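Local coordinates for Hydrogenase/urease maturation factor HypB (Helicobacter pylori, PDB 4LPS), which assists nickel insertion during the maturation of [NiFe] hydrogenase and of urease, acting as a slow GTPase that also binds nickel or zinc, at residues Glu44-Leu49 / Gly124-Ser129; Phe72-Val77 / Phe131-Asn136; Lys183-Glu188 / Ser214-Lys219. One frame throughout, in Å; residues are numbered along the deposited sequence.

Contact 1: residues Glu44-Leu49 / Gly124-Ser129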
loop_
_atom_site.group_PDB
_atom_site.type_symbol
_atom_site.label_atom_id
_atom_site.label_comp_id
_atom_site.label_asym_id
_atom_site.label_seq_id
_atom_site.Cartn_x
_atom_site.Cartn_y
_atom_site.Cartn_z
ATOM N N GLU A 44 2.021 -4.657 -18.910
ATOM C CA GLU A 44 1.822 -3.214 -18.965
ATOM C C GLU A 44 3.018 -2.455 -18.402
ATOM O O GLU A 44 3.001 -1.224 -18.336
ATOM C CB GLU A 44 0.553 -2.826 -18.206
ATOM C CG GLU A 44 -0.715 -3.397 -18.811
ATOM C CD GLU A 44 -1.285 -2.510 -19.893
ATOM O OE1 GLU A 44 -2.252 -2.932 -20.558
ATOM O OE2 GLU A 44 -0.770 -1.386 -20.077
ATOM N N GLY A 45 4.045 -3.192 -17.987
ATOM C CA GLY A 45 5.237 -2.594 -17.418
ATOM C C GLY A 45 4.950 -1.805 -16.155
ATOM O O GLY A 45 5.478 -0.708 -15.962
ATOM N N LEU A 46 4.118 -2.370 -15.286
ATOM C CA LEU A 46 3.754 -1.718 -14.036
ATOM C C LEU A 46 4.435 -2.349 -12.829
ATOM O O LEU A 46 4.468 -3.575 -12.692
ATOM C CB LEU A 46 2.237 -1.751 -13.834
ATOM C CG LEU A 46 1.369 -1.175 -14.952
ATOM C CD1 LEU A 46 -0.077 -1.594 -14.768
ATOM C CD2 LEU A 46 1.485 0.340 -14.973
ATOM N N TYR A 47 4.971 -1.503 -11.954
ATOM C CA TYR A 47 5.423 -1.950 -10.644
ATOM C C TYR A 47 4.283 -1.730 -9.660
ATOM O O TYR A 47 3.876 -0.596 -9.410
ATOM C CB TYR A 47 6.684 -1.205 -10.200
ATOM C CG TYR A 47 7.446 -1.907 -9.097
ATOM C CD1 TYR A 47 8.230 -3.019 -9.372
ATOM C CD2 TYR A 47 7.381 -1.462 -7.782
ATOM C CE1 TYR A 47 8.928 -3.668 -8.373
ATOM C CE2 TYR A 47 8.076 -2.108 -6.774
ATOM C CZ TYR A 47 8.847 -3.210 -7.077
ATOM O OH TYR A 47 9.541 -3.856 -6.077
ATOM N N VAL A 48 3.752 -2.820 -9.118
ATOM C CA VAL A 48 2.510 -2.755 -8.362
ATOM C C VAL A 48 2.728 -2.816 -6.851
ATOM O O VAL A 48 3.422 -3.698 -6.342
ATOM C CB VAL A 48 1.555 -3.883 -8.789
ATOM C CG1 VAL A 48 0.249 -3.804 -8.024
ATOM C CG2 VAL A 48 1.299 -3.793 -10.280
ATOM N N LEU A 49 2.132 -1.856 -6.147
ATOM C CA LEU A 49 2.242 -1.769 -4.694
ATOM C C LEU A 49 0.881 -1.976 -4.042
ATOM O O LEU A 49 -0.137 -1.477 -4.531
ATOM C CB LEU A 49 2.829 -0.418 -4.270
ATOM C CG LEU A 49 4.114 0.032 -4.967
ATOM C CD1 LEU A 49 4.492 1.441 -4.548
ATOM C CD2 LEU A 49 5.247 -0.931 -4.655
ATOM N N GLY A 124 -6.071 5.072 -20.472
ATOM C CA GLY A 124 -4.708 5.449 -20.807
ATOM C C GLY A 124 -3.841 5.717 -19.592
ATOM O O GLY A 124 -2.690 6.143 -19.714
ATOM N N ALA A 125 -4.404 5.479 -18.415
ATOM C CA ALA A 125 -3.701 5.722 -17.162
ATOM C C ALA A 125 -2.499 4.799 -16.975
ATOM O O ALA A 125 -1.482 5.200 -16.406
ATOM C CB ALA A 125 -4.659 5.574 -15.995
ATOM N N LEU A 126 -2.626 3.558 -17.434
ATOM C CA LEU A 126 -1.555 2.574 -17.287
ATOM C C LEU A 126 -0.353 2.891 -18.172
ATOM O O LEU A 126 0.794 2.674 -17.773
ATOM C CB LEU A 126 -2.070 1.168 -17.602
ATOM C CG LEU A 126 -3.175 0.614 -16.702
ATOM C CD1 LEU A 126 -3.414 -0.855 -17.004
ATOM C CD2 LEU A 126 -2.820 0.807 -15.234
ATOM N N GLU A 127 -0.620 3.400 -19.371
ATOM C CA GLU A 127 0.444 3.752 -20.303
ATOM C C GLU A 127 1.385 4.809 -19.729
ATOM O O GLU A 127 2.586 4.783 -19.988
ATOM C CB GLU A 127 -0.148 4.256 -21.624
ATOM C CG GLU A 127 -0.640 3.164 -22.568
ATOM C CD GLU A 127 -1.180 3.724 -23.872
ATOM O OE1 GLU A 127 -1.067 4.949 -24.086
ATOM O OE2 GLU A 127 -1.723 2.940 -24.680
ATOM N N LYS A 128 0.836 5.733 -18.945
ATOM C CA LYS A 128 1.618 6.835 -18.393
ATOM C C LYS A 128 2.200 6.542 -17.009
ATOM O O LYS A 128 2.867 7.393 -16.422
ATOM C CB LYS A 128 0.758 8.100 -18.331
ATOM C CG LYS A 128 0.135 8.491 -19.667
ATOM C CD LYS A 128 -0.921 9.578 -19.504
ATOM C CE LYS A 128 -1.021 10.440 -20.755
ATOM N NZ LYS A 128 -1.368 9.632 -21.960
ATOM N N SER A 129 1.953 5.348 -16.482
ATOM C CA SER A 129 2.349 5.052 -15.107
ATOM C C SER A 129 3.497 4.048 -15.012
ATOM O O SER A 129 3.550 3.072 -15.765
ATOM C CB SER A 129 1.149 4.524 -14.313
ATOM O OG SER A 129 0.086 5.463 -14.295
HETATM O O HOH W 1 3.629 1.365 -17.773
#
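The carboxylate of Glu44 lies with one face against Leu126: Leu126 CD1 sits over that face, 4.0 Å from Glu44 CD, and Leu126 CB approaches the same face 3.8 Å from Glu44 OE2. A bend in the glutamate chain (chi2 -87°) swings CD out of the extended path, and the two side chains cross at about a right angle. Leu46, two residues on, adds the buried apolar part. Its CD1 methyl meets Leu126 CD2 at 3.7 Å, while its CD2 methyl rests against the carbonyl of Ser129, 3.5 Å from O. Phe117 of helix 110-122 packs on Glu44, Leu46 and Leu126 alike. Each segment holds the Schellman motif that ends the preceding helix, at Gly45 and Gly124, and leads into a strand of the central sheet. In the second, a type I turn runs from Leu126 to Ser129, and Ser129 OG donates to Ala125 O at 2.6 Å. Water 1 lies 2.7 Å from Glu44 O and 2.6 Å from Ser129 O and can donate to either, though it has more acceptors in reach than protons. Carbonyl oxygens cannot bond one another, so the polar link needs this water as donor, while leucine methyls supply the apolar contact.

Contact 2: residues Phe72-Val77 / Phe131-Asn136. With MG (magnesium ion), chain C.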
loop_
_atom_site.group_PDB
_atom_site.type_symbol
_atom_site.label_atom_id
_atom_site.label_comp_id
_atom_site.label_asym_id
_atom_site.label_seq_id
_atom_site.Cartn_x
_atom_site.Cartn_y
_atom_site.Cartn_z
ATOM N N PHE A 72 7.571 10.512 -9.885
ATOM C CA PHE A 72 6.847 9.354 -9.376
ATOM C C PHE A 72 5.488 9.257 -10.058
ATOM O O PHE A 72 4.521 9.901 -9.643
ATOM C CB PHE A 72 6.688 9.439 -7.857
ATOM C CG PHE A 72 6.180 8.175 -7.230
ATOM C CD1 PHE A 72 6.939 7.014 -7.268
ATOM C CD2 PHE A 72 4.950 8.148 -6.594
ATOM C CE1 PHE A 72 6.475 5.847 -6.688
ATOM C CE2 PHE A 72 4.477 6.986 -6.011
ATOM C CZ PHE A 72 5.241 5.833 -6.057
ATOM N N LYS A 73 5.433 8.441 -11.105
ATOM C CA LYS A 73 4.265 8.350 -11.971
ATOM C C LYS A 73 3.428 7.129 -11.625
ATOM O O LYS A 73 3.875 5.994 -11.797
ATOM C CB LYS A 73 4.694 8.281 -13.436
ATOM C CG LYS A 73 5.581 9.429 -13.882
ATOM C CD LYS A 73 6.249 9.099 -15.205
ATOM C CE LYS A 73 7.332 10.110 -15.535
ATOM N NZ LYS A 73 8.112 9.708 -16.739
ATOM N N PHE A 74 2.217 7.361 -11.130
ATOM C CA PHE A 74 1.368 6.265 -10.687
ATOM C C PHE A 74 -0.120 6.531 -10.882
ATOM O O PHE A 74 -0.552 7.679 -11.010
ATOM C CB PHE A 74 1.646 5.955 -9.212
ATOM C CG PHE A 74 1.173 7.022 -8.268
ATOM C CD1 PHE A 74 1.924 8.170 -8.071
ATOM C CD2 PHE A 74 -0.018 6.877 -7.574
ATOM C CE1 PHE A 74 1.500 9.154 -7.200
ATOM C CE2 PHE A 74 -0.451 7.860 -6.702
ATOM C CZ PHE A 74 0.308 8.999 -6.514
ATOM N N CYS A 75 -0.893 5.451 -10.912
ATOM C CA CYS A 75 -2.347 5.525 -10.860
ATOM C C CYS A 75 -2.807 4.637 -9.707
ATOM O O CYS A 75 -2.031 3.826 -9.195
ATOM C CB CYS A 75 -2.978 5.112 -12.194
ATOM S SG CYS A 75 -2.536 3.473 -12.769
ATOM N N VAL A 76 -4.056 4.791 -9.284
ATOM C CA VAL A 76 -4.493 4.156 -8.048
ATOM C C VAL A 76 -5.759 3.318 -8.210
ATOM O O VAL A 76 -6.697 3.702 -8.912
ATOM C CB VAL A 76 -4.728 5.218 -6.941
ATOM C CG1 VAL A 76 -5.202 4.565 -5.650
ATOM C CG2 VAL A 76 -3.458 6.013 -6.683
ATOM N N VAL A 77 -5.758 2.155 -7.570
ATOM C CA VAL A 77 -6.973 1.383 -7.369
ATOM C C VAL A 77 -7.358 1.470 -5.891
ATOM O O VAL A 77 -6.586 1.066 -5.017
ATOM C CB VAL A 77 -6.789 -0.088 -7.789
ATOM C CG1 VAL A 77 -7.909 -0.939 -7.236
ATOM C CG2 VAL A 77 -6.729 -0.207 -9.307
ATOM N N PHE A 131 4.005 3.000 -11.815
ATOM C CA PHE A 131 3.483 2.309 -10.649
ATOM C C PHE A 131 1.967 2.211 -10.714
ATOM O O PHE A 131 1.289 3.155 -11.117
ATOM C CB PHE A 131 3.891 3.025 -9.356
ATOM C CG PHE A 131 5.377 3.082 -9.123
ATOM C CD1 PHE A 131 6.154 4.063 -9.721
ATOM C CD2 PHE A 131 5.991 2.162 -8.287
ATOM C CE1 PHE A 131 7.523 4.117 -9.495
ATOM C CE2 PHE A 131 7.357 2.210 -8.057
ATOM C CZ PHE A 131 8.123 3.187 -8.661
ATOM N N LEU A 132 1.442 1.055 -10.324
ATOM C CA LEU A 132 0.019 0.931 -10.048
ATOM C C LEU A 132 -0.116 0.664 -8.564
ATOM O O LEU A 132 0.419 -0.317 -8.048
ATOM C CB LEU A 132 -0.625 -0.187 -10.876
ATOM C CG LEU A 132 -2.054 -0.567 -10.469
ATOM C CD1 LEU A 132 -3.045 0.513 -10.870
ATOM C CD2 LEU A 132 -2.456 -1.900 -11.079
ATOM N N ILE A 133 -0.831 1.545 -7.879
ATOM C CA ILE A 133 -0.910 1.474 -6.431
ATOM C C ILE A 133 -2.292 1.037 -5.971
ATOM O O ILE A 133 -3.305 1.648 -6.320
ATOM C CB ILE A 133 -0.544 2.830 -5.789
ATOM C CG1 ILE A 133 0.917 3.177 -6.105
ATOM C CG2 ILE A 133 -0.773 2.799 -4.285
ATOM C CD1 ILE A 133 1.439 4.429 -5.414
ATOM N N ILE A 134 -2.319 -0.045 -5.206
ATOM C CA ILE A 134 -3.545 -0.549 -4.612
ATOM C C ILE A 134 -3.644 -0.087 -3.164
ATOM O O ILE A 134 -2.799 -0.442 -2.337
ATOM C CB ILE A 134 -3.606 -2.093 -4.676
ATOM C CG1 ILE A 134 -3.543 -2.567 -6.131
ATOM C CG2 ILE A 134 -4.862 -2.620 -3.998
ATOM C CD1 ILE A 134 -3.304 -4.055 -6.282
ATOM N N GLU A 135 -4.651 0.726 -2.859
ATOM C CA GLU A 135 -4.945 1.046 -1.467
ATOM C C GLU A 135 -6.043 0.121 -0.970
ATOM O O GLU A 135 -7.204 0.241 -1.362
ATOM C CB GLU A 135 -5.345 2.515 -1.284
ATOM C CG GLU A 135 -5.479 2.891 0.194
ATOM C CD GLU A 135 -6.002 4.292 0.433
ATOM O OE1 GLU A 135 -6.867 4.460 1.319
ATOM O OE2 GLU A 135 -5.551 5.229 -0.257
ATOM N N ASN A 136 -5.656 -0.824 -0.123
ATOM C CA ASN A 136 -6.574 -1.848 0.344
ATOM C C ASN A 136 -7.594 -1.316 1.345
ATOM O O ASN A 136 -7.440 -0.219 1.886
ATOM C CB ASN A 136 -5.795 -3.006 0.967
ATOM C CG ASN A 136 -6.356 -4.357 0.580
ATOM O OD1 ASN A 136 -7.560 -4.595 0.694
ATOM N ND2 ASN A 136 -5.488 -5.249 0.112
HETATM MG MG MG C . -8.146 6.061 2.634
HETATM O O HOH W 2 -9.213 7.653 3.839
#
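Two neighbouring parallel strands of the P-loop GTPase sheet, 74-77 and 131-135, pair here, and the second carries the magnesium ligand Glu135. Phe131 N donates to Lys73 O and Phe131 O accepts from Cys75 N; Ile133 uses its N and O in the same way on Cys75 O and Val77 N, and Glu135 N closes the ladder on Val77 O. The bond from Ile133 N to Cys75 O is 2.9 Å long and almost straight (171° at the hydrogen). The strand directions diverge by 27°.

On the face bearing Phe74, Val76, Phe131 and Ile133, the ring of Phe72 reaches in from the preceding loop. Its CE1 stands over the centre of the Phe131 ring, 3.5 Å from Phe131 CE1, with the ring planes tilted 40° to each other. CD1 of Ile133 touches both loop and strand aromatics, lying 3.6 Å from Phe74 CD2 and 4.0 Å from Phe72 CE2. Leu66 of helix 59-66 and Leu228 of helix 218-234 also pack on Phe72. The opposite face is lined by Cys75 SG, 3.6 Å from Leu132 CD1, and by Val77 CG2, which touches the same methyl at 4.1 Å.

Farther along the second segment, Glu135 CG is anti to the backbone N and the chain beyond it is extended. Its OE1 binds magnesium at 2.4 Å; water 2, at 2.3 Å, Thr60, Asp86 and GDP O2B are further ligands. Glu78 places a second carboxylate close to OE2, which is hydrogen-bonded outside the two segments. A glutamate here, beside the nucleotide phosphates, is consistent with the Walker B (G3) element of the G3E GTPases.

Contact 3: residues Lys183-Glu188 / Ser214-Lys219. With GDP (guanosine-5'-diphosphate), chain D.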
loop_
_atom_site.group_PDB
_atom_site.type_symbol
_atom_site.label_atom_id
_atom_site.label_comp_id
_atom_site.label_asym_id
_atom_site.label_seq_id
_atom_site.Cartn_x
_atom_site.Cartn_y
_atom_site.Cartn_z
ATOM N N LYS A 183 2.313 9.046 10.646
ATOM C CA LYS A 183 2.024 10.103 11.615
ATOM C C LYS A 183 3.134 10.192 12.663
ATOM O O LYS A 183 2.874 10.315 13.862
ATOM C CB LYS A 183 0.659 9.876 12.276
ATOM C CG LYS A 183 -0.440 9.505 11.278
ATOM C CD LYS A 183 -1.821 9.467 11.923
ATOM C CE LYS A 183 -2.876 9.026 10.915
ATOM N NZ LYS A 183 -4.262 9.051 11.477
ATOM N N ALA A 184 4.376 10.137 12.191
ATOM C CA ALA A 184 5.541 10.138 13.069
ATOM C C ALA A 184 5.695 11.448 13.847
ATOM O O ALA A 184 6.417 11.504 14.843
ATOM C CB ALA A 184 6.798 9.856 12.260
ATOM N N ASP A 185 5.015 12.495 13.387
ATOM C CA ASP A 185 4.962 13.761 14.114
ATOM C C ASP A 185 4.301 13.623 15.489
ATOM O O ASP A 185 4.450 14.498 16.344
ATOM C CB ASP A 185 4.224 14.814 13.284
ATOM C CG ASP A 185 2.863 14.336 12.816
ATOM O OD1 ASP A 185 2.809 13.400 11.989
ATOM O OD2 ASP A 185 1.842 14.900 13.268
ATOM N N MET A 186 3.569 12.528 15.690
ATOM C CA MET A 186 2.780 12.324 16.906
ATOM C C MET A 186 3.471 11.464 17.970
ATOM O O MET A 186 2.861 11.130 18.989
ATOM C CB MET A 186 1.430 11.696 16.543
ATOM C CG MET A 186 0.516 12.597 15.719
ATOM S SD MET A 186 -0.293 13.848 16.731
ATOM C CE MET A 186 -0.525 15.166 15.540
ATOM N N VAL A 187 4.731 11.099 17.735
ATOM C CA VAL A 187 5.447 10.173 18.618
ATOM C C VAL A 187 5.494 10.642 20.074
ATOM O O VAL A 187 5.254 9.857 20.995
ATOM C CB VAL A 187 6.892 9.943 18.124
ATOM C CG1 VAL A 187 7.756 9.334 19.222
ATOM C CG2 VAL A 187 6.893 9.053 16.896
ATOM N N GLU A 188 5.790 11.921 20.280
ATOM C CA GLU A 188 5.967 12.457 21.626
ATOM C C GLU A 188 4.671 12.524 22.440
ATOM O O GLU A 188 4.648 12.126 23.609
ATOM C CB GLU A 188 6.604 13.847 21.554
ATOM C CG GLU A 188 7.461 14.190 22.762
ATOM C CD GLU A 188 8.312 15.429 22.553
ATOM O OE1 GLU A 188 7.798 16.551 22.749
ATOM O OE2 GLU A 188 9.501 15.274 22.195
ATOM N N SER A 214 5.878 11.218 8.117
ATOM C CA SER A 214 4.882 12.202 8.513
ATOM C C SER A 214 4.482 13.041 7.307
ATOM O O SER A 214 5.320 13.381 6.472
ATOM C CB SER A 214 5.419 13.089 9.639
ATOM O OG SER A 214 4.504 14.119 9.960
ATOM N N SER A 215 3.194 13.355 7.211
ATOM C CA SER A 215 2.702 14.252 6.174
ATOM C C SER A 215 3.296 15.650 6.325
ATOM O O SER A 215 3.272 16.452 5.391
ATOM C CB SER A 215 1.175 14.317 6.209
ATOM O OG SER A 215 0.720 14.788 7.464
ATOM N N LYS A 216 3.826 15.931 7.512
ATOM C CA LYS A 216 4.434 17.220 7.810
ATOM C C LYS A 216 5.930 17.200 7.517
ATOM O O LYS A 216 6.624 18.196 7.725
ATOM C CB LYS A 216 4.184 17.593 9.269
ATOM C CG LYS A 216 2.709 17.691 9.630
ATOM C CD LYS A 216 2.513 17.986 11.110
ATOM C CE LYS A 216 1.059 18.320 11.415
ATOM N NZ LYS A 216 0.701 18.014 12.832
ATOM N N ASP A 217 6.422 16.056 7.051
ATOM C CA ASP A 217 7.845 15.878 6.779
ATOM C C ASP A 217 8.035 15.431 5.330
ATOM O O ASP A 217 8.055 14.235 5.037
ATOM C CB ASP A 217 8.447 14.870 7.771
ATOM C CG ASP A 217 9.870 14.448 7.419
ATOM O OD1 ASP A 217 10.485 15.017 6.492
ATOM O OD2 ASP A 217 10.395 13.543 8.102
ATOM N N PRO A 218 8.171 16.405 4.417
ATOM C CA PRO A 218 8.412 16.167 2.989
ATOM C C PRO A 218 9.627 15.283 2.730
ATOM O O PRO A 218 9.637 14.512 1.770
ATOM C CB PRO A 218 8.647 17.575 2.435
ATOM C CG PRO A 218 7.877 18.462 3.343
ATOM C CD PRO A 218 8.000 17.841 4.710
ATOM N N LYS A 219 10.637 15.399 3.586
ATOM C CA LYS A 219 11.867 14.634 3.435
ATOM C C LYS A 219 11.621 13.137 3.625
ATOM O O LYS A 219 12.231 12.312 2.942
ATOM C CB LYS A 219 12.916 15.133 4.433
ATOM C CG LYS A 219 14.264 14.434 4.355
ATOM C CD LYS A 219 14.788 14.374 2.927
ATOM C CE LYS A 219 16.189 13.783 2.879
ATOM N NZ LYS A 219 16.362 12.676 3.862
HETATM P PB GDP D . -6.508 6.437 5.508
HETATM O O1B GDP D . -7.929 6.261 5.979
HETATM O O2B GDP D . -6.464 6.602 4.010
HETATM O O3B GDP D . -5.681 5.227 5.867
HETATM O O3A GDP D . -5.861 7.716 6.230
HETATM P PA GDP D . -6.269 9.235 5.874
HETATM O O1A GDP D . -5.406 9.753 4.753
HETATM O O2A GDP D . -7.733 9.366 5.543
HETATM O "O5'" GDP D . -5.887 10.003 7.224
HETATM C "C5'" GDP D . -6.769 9.986 8.344
HETATM C "C4'" GDP D . -6.462 11.193 9.218
HETATM O "O4'" GDP D . -5.081 11.181 9.586
HETATM C "C3'" GDP D . -6.695 12.484 8.457
HETATM O "O3'" GDP D . -7.297 13.420 9.356
HETATM C "C2'" GDP D . -5.316 12.983 8.090
HETATM O "O2'" GDP D . -5.283 14.409 8.084
HETATM C "C1'" GDP D . -4.476 12.427 9.223
HETATM N N9 GDP D . -3.068 12.185 8.838
HETATM C C8 GDP D . -2.600 11.523 7.762
HETATM N N7 GDP D . -1.244 11.492 7.776
HETATM C C5 GDP D . -0.829 12.132 8.887
HETATM C C6 GDP D . 0.467 12.466 9.526
HETATM O O6 GDP D . 1.547 12.125 9.002
HETATM N N1 GDP D . 0.448 13.142 10.682
HETATM C C2 GDP D . -0.703 13.523 11.268
HETATM N N2 GDP D . -0.655 14.206 12.436
HETATM N N3 GDP D . -1.922 13.252 10.743
HETATM C C4 GDP D . -2.039 12.576 9.581
HETATM O O HOH W 3 2.282 17.142 14.992
#
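Asp185 OD1 takes two donors at once: GDP N1 at 2.7 Å, and the hydroxyl of Ser214, also at 2.7 Å, which comes from above the carboxylate, 49° out of its plane. Lys183 and Asp185 belong to an NKxD-type G4 motif and Ser214-Lys216 to the G5 loop, the two elements that read guanine in GTPases. Asp185 OD2 accepts from GDP N2 at 2.7 Å, so the carboxylate grips the N1-H and one N2-H of the guanine. The Ser214 hydroxyl acts as a second shell to the base, through Asp185: OG also accepts from Lys216 N at 3.1 Å, an ST turn that probably steadies the hydroxyl. Lys216 NZ forms a salt bridge to Asp185 OD2 through a weak hydrogen bond of 3.3 Å, reinforced by water 3 between the two groups; this positive charge would be expected to keep the carboxylate ionised. The aliphatic chain of Lys183 runs over the purine, and its NZ donates to GDP O4' and to Gly56 O. The Ser215 backbone N-H, consistent with selection of a 6-keto purine, points almost straight (173° at the hydrogen) at GDP O6, with N 2.7 Å from O6.

In the fold
From the N terminus, segment 44-49 leaves helix 29-43 and enters strand 47-52; its partner 124-129 comes 75 residues later, closing a long loop. Contact 2 starts inside that loop, at 72-77, and ends beyond it, at 131-136, so contacts 1 and 2 cross along the chain. Their centres are 8 Å apart, and they join where Leu49 N and O pair, probably by hydrogen bonds, with Leu132 O and Ile134 N: strand 131-135 lies between 74-80 and 47-52. Contact 3 follows in series as a shorter closure, joining the loops after strands 178-182 and 210-212. It lies about 22 Å from contact 2, centre to centre, with GDP reaching from its base pocket toward the magnesium site.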